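Local coordinates for protein putative ABC transporter (Thermobispora bispora, PDB 4PE6) that probably serves as the solute-binding protein of an ABC transporter, holding a small polyhydroxylated, sugar-like solute between its two lobes, at residues N126-W131 and S158-E163; I150-V155 and D208-C213; F235-R240 and A256-P261; P287-E292 and A309-T314. All blocks are in the same frame, centred on the assembly; numbering follows the deposited sequence.

Contact 1: N126-W131 and S158-E163; sequences NSFVDW and SQPEAE. With LTH ((2R,3S)-2,3,4-trihydroxybutanoic acid), chain C.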
# COMPACT_ATOMS: atom_id res chain seq x y z
N ASN A 126 2.97 7.51 -0.86
CA ASN A 126 2.97 7.34 -2.30
C ASN A 126 1.82 8.15 -2.84
O ASN A 126 0.91 8.56 -2.08
CB ASN A 126 2.73 5.86 -2.69
CG ASN A 126 3.96 4.94 -2.57
OD1 ASN A 126 3.86 3.75 -2.90
ND2 ASN A 126 5.08 5.44 -2.05
N SER A 127 1.79 8.34 -4.15
CA SER A 127 0.60 8.97 -4.79
C SER A 127 -0.56 7.98 -4.90
O SER A 127 -0.66 7.20 -5.85
CB SER A 127 0.90 9.54 -6.16
OG SER A 127 -0.29 10.03 -6.74
N PHE A 128 -1.47 8.06 -3.94
CA PHE A 128 -2.67 7.23 -3.97
C PHE A 128 -3.56 7.61 -5.13
O PHE A 128 -4.19 6.75 -5.73
CB PHE A 128 -3.37 7.29 -2.62
CG PHE A 128 -2.44 7.00 -1.49
CD1 PHE A 128 -1.76 5.78 -1.44
CD2 PHE A 128 -2.19 7.94 -0.52
CE1 PHE A 128 -0.87 5.52 -0.41
CE2 PHE A 128 -1.31 7.67 0.51
CZ PHE A 128 -0.64 6.47 0.56
N VAL A 129 -3.54 8.89 -5.50
CA VAL A 129 -4.28 9.33 -6.66
C VAL A 129 -3.77 8.64 -7.93
O VAL A 129 -4.57 8.17 -8.73
CB VAL A 129 -4.23 10.85 -6.83
CG1 VAL A 129 -4.83 11.25 -8.17
CG2 VAL A 129 -5.00 11.52 -5.69
N ASP A 130 -2.46 8.59 -8.13
CA ASP A 130 -1.92 7.93 -9.31
C ASP A 130 -2.31 6.45 -9.37
O ASP A 130 -2.71 5.95 -10.41
CB ASP A 130 -0.41 8.07 -9.37
CG ASP A 130 0.05 9.46 -9.80
OD1 ASP A 130 -0.81 10.30 -10.14
OD2 ASP A 130 1.26 9.70 -9.76
N TRP A 131 -2.19 5.77 -8.22
CA TRP A 131 -2.58 4.36 -8.12
C TRP A 131 -4.01 4.19 -8.53
O TRP A 131 -4.31 3.47 -9.47
CB TRP A 131 -2.34 3.86 -6.70
CG TRP A 131 -2.82 2.46 -6.38
CD1 TRP A 131 -3.42 1.57 -7.22
CD2 TRP A 131 -2.75 1.83 -5.11
NE1 TRP A 131 -3.72 0.39 -6.53
CE2 TRP A 131 -3.32 0.53 -5.24
CE3 TRP A 131 -2.27 2.23 -3.86
CZ2 TRP A 131 -3.42 -0.36 -4.17
CZ3 TRP A 131 -2.37 1.33 -2.79
CH2 TRP A 131 -2.92 0.04 -2.97
N SER A 158 -8.98 3.88 6.50
CA SER A 158 -7.69 4.55 6.31
C SER A 158 -7.78 5.80 5.38
O SER A 158 -8.69 5.93 4.56
CB SER A 158 -6.62 3.58 5.79
OG SER A 158 -6.84 3.24 4.43
N GLN A 159 -6.83 6.70 5.52
CA GLN A 159 -6.79 7.91 4.67
C GLN A 159 -6.55 7.59 3.18
O GLN A 159 -7.25 8.11 2.31
CB GLN A 159 -5.77 8.91 5.21
CG GLN A 159 -5.54 10.15 4.34
CD GLN A 159 -4.48 9.96 3.29
OE1 GLN A 159 -3.58 9.11 3.41
NE2 GLN A 159 -4.58 10.72 2.22
N PRO A 160 -5.56 6.74 2.86
CA PRO A 160 -5.40 6.44 1.45
C PRO A 160 -6.63 5.83 0.81
O PRO A 160 -6.95 6.17 -0.32
CB PRO A 160 -4.22 5.44 1.43
CG PRO A 160 -3.47 5.72 2.68
CD PRO A 160 -4.52 6.11 3.68
N GLU A 161 -7.31 4.92 1.50
CA GLU A 161 -8.50 4.31 0.92
C GLU A 161 -9.56 5.35 0.63
O GLU A 161 -10.20 5.34 -0.43
CB GLU A 161 -9.09 3.23 1.82
CG GLU A 161 -10.16 2.40 1.11
CD GLU A 161 -11.51 3.09 0.98
OE1 GLU A 161 -11.88 3.88 1.89
OE2 GLU A 161 -12.22 2.78 -0.02
N ALA A 162 -9.75 6.28 1.55
CA ALA A 162 -10.78 7.26 1.35
C ALA A 162 -10.45 8.12 0.12
O ALA A 162 -11.34 8.42 -0.68
CB ALA A 162 -10.98 8.11 2.61
N GLU A 163 -9.18 8.47 -0.03
CA GLU A 163 -8.73 9.29 -1.15
C GLU A 163 -8.91 8.57 -2.48
O GLU A 163 -9.39 9.16 -3.48
CB GLU A 163 -7.25 9.70 -0.99
CG GLU A 163 -6.80 10.63 -2.11
CD GLU A 163 -5.48 11.34 -1.86
OE1 GLU A 163 -4.49 10.70 -1.47
OE2 GLU A 163 -5.45 12.57 -2.09
O1 LTH C . -2.72 -2.27 0.48
C1 LTH C . -2.54 -1.69 1.61
O LTH C . -2.73 -2.20 2.74
C2 LTH C . -1.93 -0.26 1.62
O2 LTH C . -1.84 0.26 2.97
C3 LTH C . -2.77 0.71 0.81
O3 LTH C . -4.09 0.76 1.34
C4 LTH C . -2.14 2.11 0.91
O4 LTH C . -0.85 2.02 0.26
O HOH W 1 -2.28 10.77 -3.37
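Ser158 opens helix 159-173 as its N-cap. Its OG, also hydrogen-bonded to Val155 O, takes a weak bond from Glu161 N at 3.4 Å. Ser127 does the same for helix 128-142 more firmly, its OG accepting from Asp130 N at 3.0 Å, so two capped helix starts meet here. Gln159 bends at chi2 (-88°), which brings OE1 obliquely up to the Phe128 ring while that oxygen accepts from Ala115 N.

Pro160 carries the centre of the contact. Its CB sits 3.5 Å from the centroid of the Phe128 ring and only 2° off the ring normal, a nearly ideal CH-pi contact. The opposite face carries Asn126 O, 3.4 Å above the plane and again over the centre, so the phenyl is sandwiched between its own chain and the proline. The pair illustrates how a type I periplasmic binding fold builds its pocket: helix starts at the interlobe cleft present side chains to the solute. Phe128 CE1 lies 3.6 Å from O4 of the bound trihydroxybutanoic acid, and the Trp131 indole offers that oxygen its edge, CZ3 being 3.5 Å away.

Glu161 leaves the backbone away from residues 126-131, and its OE2 forms a salt bridge with Arg153 NE. Two residues on, one turn beyond Pro160, the extended Glu163 crosses Phe128 at about a right angle, OE1 lying at the ring edge 3.7 Å from CD2 with the two planes 49° apart. OE1 also accepts from a water at 2.9 Å that in turn accepts from Val129 N; the start of helix 128-142 would favour a negative charge there. OE2 rests against Val129 CG2.

Contact 2: I150-V155 and D208-C213; sequences IVVRGV and DAVIGC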
# COMPACT_ATOMS: atom_id res chain seq x y z
N ILE A 150 -17.80 -3.81 -10.91
CA ILE A 150 -17.86 -3.89 -9.46
C ILE A 150 -16.69 -3.08 -8.89
O ILE A 150 -15.58 -3.19 -9.39
CB ILE A 150 -17.79 -5.35 -8.97
CG1 ILE A 150 -19.06 -6.10 -9.38
CG2 ILE A 150 -17.56 -5.42 -7.46
CD1 ILE A 150 -19.05 -7.56 -9.00
N VAL A 151 -16.96 -2.26 -7.89
CA VAL A 151 -15.91 -1.58 -7.15
C VAL A 151 -15.67 -2.33 -5.85
O VAL A 151 -16.60 -2.52 -5.06
CB VAL A 151 -16.30 -0.11 -6.84
CG1 VAL A 151 -15.17 0.62 -6.09
CG2 VAL A 151 -16.65 0.63 -8.11
N VAL A 152 -14.42 -2.69 -5.62
CA VAL A 152 -14.00 -3.32 -4.38
C VAL A 152 -13.08 -2.36 -3.66
O VAL A 152 -11.97 -2.10 -4.11
CB VAL A 152 -13.23 -4.63 -4.63
CG1 VAL A 152 -12.84 -5.24 -3.30
CG2 VAL A 152 -14.04 -5.62 -5.49
N ARG A 153 -13.56 -1.82 -2.55
CA ARG A 153 -12.79 -0.87 -1.78
C ARG A 153 -11.64 -1.52 -1.02
O ARG A 153 -11.66 -2.73 -0.69
CB ARG A 153 -13.70 -0.11 -0.82
CG ARG A 153 -14.75 0.70 -1.55
CD ARG A 153 -15.65 1.51 -0.62
NE ARG A 153 -14.90 2.51 0.12
CZ ARG A 153 -15.46 3.50 0.83
NH1 ARG A 153 -16.76 3.60 0.92
NH2 ARG A 153 -14.71 4.37 1.47
N GLY A 154 -10.66 -0.69 -0.71
CA GLY A 154 -9.45 -1.14 -0.02
C GLY A 154 -9.55 -1.14 1.49
O GLY A 154 -10.53 -1.66 2.06
N VAL A 155 -8.53 -0.60 2.15
CA VAL A 155 -8.46 -0.57 3.60
C VAL A 155 -9.36 0.54 4.13
O VAL A 155 -8.90 1.61 4.53
CB VAL A 155 -7.00 -0.46 4.10
CG1 VAL A 155 -6.91 -0.54 5.61
CG2 VAL A 155 -6.17 -1.61 3.50
N ASP A 208 -18.09 -6.78 -16.49
CA ASP A 208 -16.98 -6.62 -17.43
C ASP A 208 -15.64 -6.30 -16.75
O ASP A 208 -14.56 -6.65 -17.26
CB ASP A 208 -17.35 -5.55 -18.44
CG ASP A 208 -18.64 -5.89 -19.17
OD1 ASP A 208 -18.60 -6.86 -19.93
OD2 ASP A 208 -19.70 -5.24 -18.94
N ALA A 209 -15.71 -5.65 -15.60
CA ALA A 209 -14.50 -5.33 -14.87
C ALA A 209 -14.74 -5.22 -13.38
O ALA A 209 -15.83 -4.85 -12.95
CB ALA A 209 -13.91 -4.02 -15.39
N VAL A 210 -13.70 -5.49 -12.61
CA VAL A 210 -13.72 -5.27 -11.18
C VAL A 210 -12.55 -4.39 -10.79
O VAL A 210 -11.39 -4.80 -10.88
CB VAL A 210 -13.70 -6.58 -10.40
CG1 VAL A 210 -13.81 -6.30 -8.92
CG2 VAL A 210 -14.82 -7.48 -10.89
N ILE A 211 -12.87 -3.16 -10.38
CA ILE A 211 -11.88 -2.16 -10.02
C ILE A 211 -11.67 -2.27 -8.52
O ILE A 211 -12.53 -1.88 -7.71
CB ILE A 211 -12.34 -0.74 -10.41
CG1 ILE A 211 -12.54 -0.65 -11.93
CG2 ILE A 211 -11.31 0.28 -9.98
CD1 ILE A 211 -13.07 0.69 -12.42
N GLY A 212 -10.51 -2.80 -8.16
CA GLY A 212 -10.22 -3.07 -6.77
C GLY A 212 -8.91 -2.52 -6.30
O GLY A 212 -8.31 -1.65 -6.94
N CYS A 213 -8.47 -3.07 -5.17
CA CYS A 213 -7.24 -2.69 -4.50
C CYS A 213 -6.36 -3.93 -4.39
O CYS A 213 -6.47 -4.68 -3.41
CB CYS A 213 -7.54 -2.15 -3.10
SG CYS A 213 -6.09 -1.65 -2.18
O HOH W 2 -11.35 0.15 -5.67
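Three backbone hydrogen bonds join strands 150-153 and 209-211 side by side in parallel register. Ile150 N gives to Ala209 O at 3.0 Å, in the carbonyl plane. Ile150 O then receives Ile211 N at 2.9 Å, the donor lying almost along the C=O axis. The third bond, Val152 N to Ile211 O at 2.9 Å, is the straightest at the hydrogen (170°), although its donor stands 31° out of the carbonyl plane. Beyond it the ladder of N-H...O bonds ends although the backbones stay close: Val152 O meets Gly212 CA in a CA-H...O contact of 3.3 Å, and a water donates to both Val152 O and Ile211 O.

Ile150 and Val210 lie alongside each other on one face, where Val152 CG2 also packs against Val210 CG1 at 3.5 Å. Helix 190-200 covers Ile150 and Val152 there; on the opposite face Ile211 meets helix 128-142. Helices on both sides of a parallel sheet form the three-layer alpha/beta/alpha sandwich of each lobe in type I binding proteins.

Past the strand ends, Cys213 SG, anti to its own backbone N, forms the disulfide with Cys188, and Cys213 CB rests 3.8 Å from Gly154 CA. Val155, directly after Gly154, lines the ligand pocket. Farther out, strand 178-185 continues the sheet beyond Val151 and Arg153 through backbone bonds, and the Arg153 guanidinium makes a cation-pi contact with Tyr165.

Contact 3: F235-R240 and A256-P261; sequences FETNGR and AVMSDP. With LTH ((2R,3S)-2,3,4-trihydroxybutanoic acid), chain C.
The phenyl of Phe235 turns its end away from residues 256-261 and meets the Trp245 ring, the planes inclined at about 35°, with Ala241 and Tyr244 of helix 239-247 also against it. The base of that side chain serves the contact, Phe235 CB lying 4.2 Å from Ala256 CB. Glu236 starts out away from residues 256-261, and its OE1 accepts from Tyr217 N, while Asn238 OD1 caps helix 239-247 by accepting from Ala241 N. Strand 232-235, this helix and strand 255-258 form a beta-alpha-beta unit, and the contact joins the end of strand 232-235 to strand 255-258.

A water links the two backbones: it donates to Phe235 O at 2.8 Å and accepts from Val257 N at 3.2 Å. Thr237, beyond the end of strand 232-235, packs against Met258. Its OG1, in the crowded position between backbone N and carbonyl carbon (chi1 48°), approaches SE of selenomethionine Met258 at 3.6 Å, while CG2 lies along the same side chain. OG1 also donates to a second water at 2.7 Å, which donates to Ser259 O at 2.9 Å. Thr237 N is buried here without a polar partner.

Met258 bends at chi3 (79°), bringing its methyl CE to 3.6 Å from carboxylate oxygen O1 of the bound acid. Ser259 OG donates a short 2.5 Å bond to hydroxyl O4. With an apolar methyl beside the ligand's carboxylate and a directed donor at its far hydroxyl, the end of strand 255-258 and the residue after it meet the two ends of the ligand differently, which may help to orient it.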
# COMPACT_ATOMS: atom_id res chain seq x y z
N PHE A 235 -4.91 -6.77 -10.25
CA PHE A 235 -4.18 -7.79 -9.54
C PHE A 235 -3.32 -7.25 -8.42
O PHE A 235 -2.81 -6.13 -8.49
CB PHE A 235 -3.24 -8.53 -10.50
CG PHE A 235 -3.95 -9.50 -11.38
CD1 PHE A 235 -4.59 -10.61 -10.84
CD2 PHE A 235 -3.96 -9.33 -12.75
CE1 PHE A 235 -5.24 -11.51 -11.64
CE2 PHE A 235 -4.62 -10.25 -13.57
CZ PHE A 235 -5.25 -11.34 -13.01
N GLU A 236 -3.13 -8.11 -7.43
CA GLU A 236 -1.98 -8.07 -6.52
C GLU A 236 -0.70 -7.93 -7.32
O GLU A 236 -0.57 -8.51 -8.40
CB GLU A 236 -1.88 -9.38 -5.73
CG GLU A 236 -3.01 -9.66 -4.77
CD GLU A 236 -4.22 -10.34 -5.38
OE1 GLU A 236 -4.31 -10.45 -6.62
OE2 GLU A 236 -5.11 -10.75 -4.61
N THR A 237 0.27 -7.21 -6.77
CA THR A 237 1.60 -7.11 -7.35
C THR A 237 2.49 -8.17 -6.71
O THR A 237 3.66 -7.92 -6.43
CB THR A 237 2.20 -5.71 -7.13
OG1 THR A 237 2.02 -5.35 -5.76
CG2 THR A 237 1.52 -4.69 -8.04
N ASN A 238 1.94 -9.36 -6.46
CA ASN A 238 2.71 -10.41 -5.83
C ASN A 238 3.04 -11.51 -6.84
O ASN A 238 2.57 -11.49 -7.97
CB ASN A 238 2.02 -10.94 -4.54
CG ASN A 238 0.75 -11.74 -4.79
OD1 ASN A 238 0.35 -12.01 -5.93
ND2 ASN A 238 0.10 -12.13 -3.71
N GLY A 239 3.87 -12.45 -6.42
CA GLY A 239 4.30 -13.55 -7.31
C GLY A 239 3.16 -14.39 -7.84
O GLY A 239 3.16 -14.78 -9.00
N ARG A 240 2.18 -14.68 -6.99
CA ARG A 240 1.08 -15.56 -7.36
C ARG A 240 0.17 -14.93 -8.43
O ARG A 240 -0.27 -15.61 -9.37
CB ARG A 240 0.25 -15.92 -6.12
CG ARG A 240 -0.98 -16.78 -6.41
CD ARG A 240 -1.74 -17.08 -5.13
NE ARG A 240 -0.91 -17.83 -4.18
CZ ARG A 240 -0.34 -17.33 -3.10
NH1 ARG A 240 -0.49 -16.04 -2.74
NH2 ARG A 240 0.40 -18.13 -2.34
N ALA A 256 -1.85 -4.47 -13.00
CA ALA A 256 -1.18 -4.75 -11.73
C ALA A 256 -0.43 -3.52 -11.27
O ALA A 256 0.66 -3.21 -11.78
CB ALA A 256 -0.21 -5.92 -11.89
N VAL A 257 -1.03 -2.82 -10.31
CA VAL A 257 -0.44 -1.60 -9.74
C VAL A 257 -0.80 -1.49 -8.25
O VAL A 257 -1.93 -1.79 -7.85
CB VAL A 257 -0.89 -0.34 -10.53
CG1 VAL A 257 -2.41 -0.25 -10.61
CG2 VAL A 257 -0.30 0.92 -9.92
N MSE A 258 0.16 -1.12 -7.41
CA MSE A 258 -0.09 -0.87 -5.99
C MSE A 258 0.95 0.10 -5.52
O MSE A 258 1.95 0.37 -6.20
CB MSE A 258 0.05 -2.14 -5.11
CG MSE A 258 -0.93 -3.22 -5.49
SE MSE A 258 -1.06 -4.63 -4.12
CE MSE A 258 -2.24 -3.68 -2.83
N SER A 259 0.71 0.67 -4.35
CA SER A 259 1.74 1.35 -3.57
C SER A 259 2.90 0.42 -3.24
O SER A 259 2.79 -0.83 -3.39
CB SER A 259 1.13 1.91 -2.29
OG SER A 259 0.57 0.86 -1.51
N ASP A 260 3.97 1.03 -2.74
CA ASP A 260 5.22 0.35 -2.39
C ASP A 260 5.23 -0.07 -0.94
O ASP A 260 5.23 0.78 -0.05
CB ASP A 260 6.38 1.32 -2.65
CG ASP A 260 7.75 0.76 -2.27
OD1 ASP A 260 7.96 -0.48 -2.23
OD2 ASP A 260 8.64 1.59 -2.03
N PRO A 261 5.23 -1.40 -0.68
CA PRO A 261 5.31 -1.86 0.70
C PRO A 261 6.57 -1.38 1.41
O PRO A 261 6.55 -1.21 2.63
CB PRO A 261 5.31 -3.39 0.59
CG PRO A 261 4.72 -3.68 -0.74
CD PRO A 261 5.11 -2.52 -1.62
O1 LTH C . -2.72 -2.27 0.48
C1 LTH C . -2.54 -1.69 1.61
O LTH C . -2.73 -2.20 2.74
C2 LTH C . -1.93 -0.26 1.62
O2 LTH C . -1.84 0.26 2.97
C3 LTH C . -2.77 0.71 0.81
O3 LTH C . -4.09 0.76 1.34
C4 LTH C . -2.14 2.11 0.91
O4 LTH C . -0.85 2.02 0.26
O HOH W 3 -3.81 -3.54 -8.95
O HOH W 4 3.47 -3.29 -4.83

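Contact 4: P287-E292 and A309-T314; sequences PIVLIE and AAWPWT
The two segments run roughly against each other, their end-to-end directions 149° apart, and come no nearer than 7.0 Å between CA atoms, at Val289 and Ala309, so side chains do the joining. Residues 287-292 include the end of strand 283-290, which lies between strands 122-126 and 255-258 where the two lobes of this type I binding fold meet; residues 309-314 belong to the irregular connection leading to helix 315-327.

Trp311 is the central piece. Its NE1 donates to Ile288 O at 2.9 Å with an N-H...O angle of 150°, standing well above the carbonyl plane of Ile288, and more weakly to Pro287 O at 3.3 Å. Both oxygens lie at the indole edge, close to the ring plane, so a single N-H is shared between successive carbonyls, which would fix the rotation of the ring. Over one face comes Val289 CG2, 4.0 Å from the centroid of the five-membered ring and 26° off its normal, a CH-pi contact. The other methyl of the same valine, CG1, anti to its backbone N, packs on Ala309 CB at 3.7 Å.

Pro312 is the centre of an inverse gamma turn, and Trp311 CB lies over one face of the Trp313 indole, offset toward its rim. The edge of that second indole meets Pro287 tip to tip, Pro287 CD to Trp313 CZ2 at 3.8 Å. Asp260 accepts from both tryptophans, OD1 from Trp311 N and OD2 from Trp313 NE1. At the other end of the contact, Ile291 reaches in with CD1 to stand 4.1 Å from Ala309 CB.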
# COMPACT_ATOMS: atom_id res chain seq x y z
N PRO A 287 7.60 6.73 -4.87
CA PRO A 287 6.93 6.14 -6.02
C PRO A 287 6.16 4.86 -5.73
O PRO A 287 6.63 3.98 -5.00
CB PRO A 287 8.08 5.82 -6.98
CG PRO A 287 9.25 5.58 -6.08
CD PRO A 287 9.07 6.58 -4.97
N ILE A 288 5.01 4.75 -6.39
CA ILE A 288 4.23 3.51 -6.40
C ILE A 288 4.94 2.43 -7.25
O ILE A 288 6.01 2.69 -7.81
CB ILE A 288 2.82 3.75 -6.96
CG1 ILE A 288 2.89 4.29 -8.40
CG2 ILE A 288 2.02 4.70 -6.05
CD1 ILE A 288 1.55 4.31 -9.11
N VAL A 289 4.34 1.24 -7.33
CA VAL A 289 4.85 0.11 -8.12
C VAL A 289 3.83 -0.22 -9.20
O VAL A 289 2.84 -0.94 -8.96
CB VAL A 289 5.14 -1.15 -7.26
CG1 VAL A 289 5.80 -2.22 -8.11
CG2 VAL A 289 6.01 -0.80 -6.05
N LEU A 290 4.04 0.33 -10.38
CA LEU A 290 3.21 0.03 -11.54
C LEU A 290 3.90 -1.07 -12.36
O LEU A 290 5.03 -0.89 -12.79
CB LEU A 290 3.02 1.30 -12.38
CG LEU A 290 2.36 1.17 -13.75
CD1 LEU A 290 0.89 0.83 -13.63
CD2 LEU A 290 2.58 2.47 -14.55
N ILE A 291 3.23 -2.20 -12.54
CA ILE A 291 3.78 -3.31 -13.32
C ILE A 291 3.05 -3.37 -14.65
O ILE A 291 2.01 -3.99 -14.77
CB ILE A 291 3.67 -4.64 -12.55
CG1 ILE A 291 4.39 -4.50 -11.21
CG2 ILE A 291 4.31 -5.77 -13.35
CD1 ILE A 291 4.24 -5.69 -10.30
N GLU A 292 3.62 -2.70 -15.65
CA GLU A 292 3.14 -2.81 -17.02
C GLU A 292 3.60 -4.14 -17.62
O GLU A 292 4.48 -4.81 -17.06
CB GLU A 292 3.61 -1.62 -17.84
CG GLU A 292 2.96 -0.34 -17.37
CD GLU A 292 3.31 0.84 -18.24
OE1 GLU A 292 4.50 1.21 -18.28
OE2 GLU A 292 2.39 1.39 -18.87
N ALA A 309 5.69 -6.90 -4.83
CA ALA A 309 6.73 -6.08 -5.42
C ALA A 309 6.95 -4.86 -4.53
O ALA A 309 5.98 -4.22 -4.06
CB ALA A 309 6.35 -5.66 -6.83
N ALA A 310 8.22 -4.54 -4.32
CA ALA A 310 8.67 -3.51 -3.39
C ALA A 310 9.97 -2.89 -3.89
O ALA A 310 10.79 -3.60 -4.45
CB ALA A 310 8.86 -4.12 -2.01
N TRP A 311 10.16 -1.58 -3.73
CA TRP A 311 11.40 -0.98 -4.19
C TRP A 311 12.51 -1.23 -3.14
O TRP A 311 12.26 -1.12 -1.94
CB TRP A 311 11.24 0.51 -4.48
CG TRP A 311 10.25 0.85 -5.55
CD1 TRP A 311 9.16 1.67 -5.43
CD2 TRP A 311 10.25 0.40 -6.90
NE1 TRP A 311 8.50 1.78 -6.63
CE2 TRP A 311 9.14 0.99 -7.55
CE3 TRP A 311 11.08 -0.46 -7.64
CZ2 TRP A 311 8.83 0.75 -8.88
CZ3 TRP A 311 10.78 -0.68 -8.97
CH2 TRP A 311 9.66 -0.08 -9.58
N PRO A 312 13.71 -1.61 -3.59
CA PRO A 312 14.77 -1.89 -2.62
C PRO A 312 15.50 -0.62 -2.17
O PRO A 312 16.57 -0.28 -2.69
CB PRO A 312 15.71 -2.84 -3.41
CG PRO A 312 15.56 -2.38 -4.83
CD PRO A 312 14.13 -1.91 -4.97
N TRP A 313 14.92 0.08 -1.20
CA TRP A 313 15.54 1.30 -0.71
C TRP A 313 16.78 1.01 0.12
O TRP A 313 16.73 0.25 1.09
CB TRP A 313 14.54 2.14 0.11
CG TRP A 313 13.36 2.48 -0.66
CD1 TRP A 313 12.12 1.93 -0.54
CD2 TRP A 313 13.27 3.45 -1.72
NE1 TRP A 313 11.27 2.47 -1.46
CE2 TRP A 313 11.95 3.41 -2.20
CE3 TRP A 313 14.18 4.33 -2.31
CZ2 TRP A 313 11.50 4.23 -3.22
CZ3 TRP A 313 13.74 5.15 -3.35
CH2 TRP A 313 12.41 5.10 -3.79
N THR A 314 17.90 1.57 -0.30
CA THR A 314 19.08 1.67 0.52
C THR A 314 19.04 3.06 1.12
O THR A 314 18.28 3.93 0.68
CB THR A 314 20.36 1.51 -0.32
OG1 THR A 314 20.39 2.49 -1.36
CG2 THR A 314 20.44 0.10 -0.93

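From the N terminus, contact 1 opens first, where the chain leaves strand 122-126, and closes at the start of helix 159-173. Contact 2 begins inside that loop, at strand 147-153, and ends beyond it at strand 209-211, so the two cross; they touch where Trp131 packs on Cys213. Contact 3 follows in series, closing a short beta-alpha-beta loop in the same sheet, and contact 4 comes last, tying the end of strand 283-290 to the approach to helix 315-327. Asn126 and Asp260 connect contacts 1 and 3, Met258 O and Val289 N connect 3 and 4, and contacts 1 and 3 share the ligand.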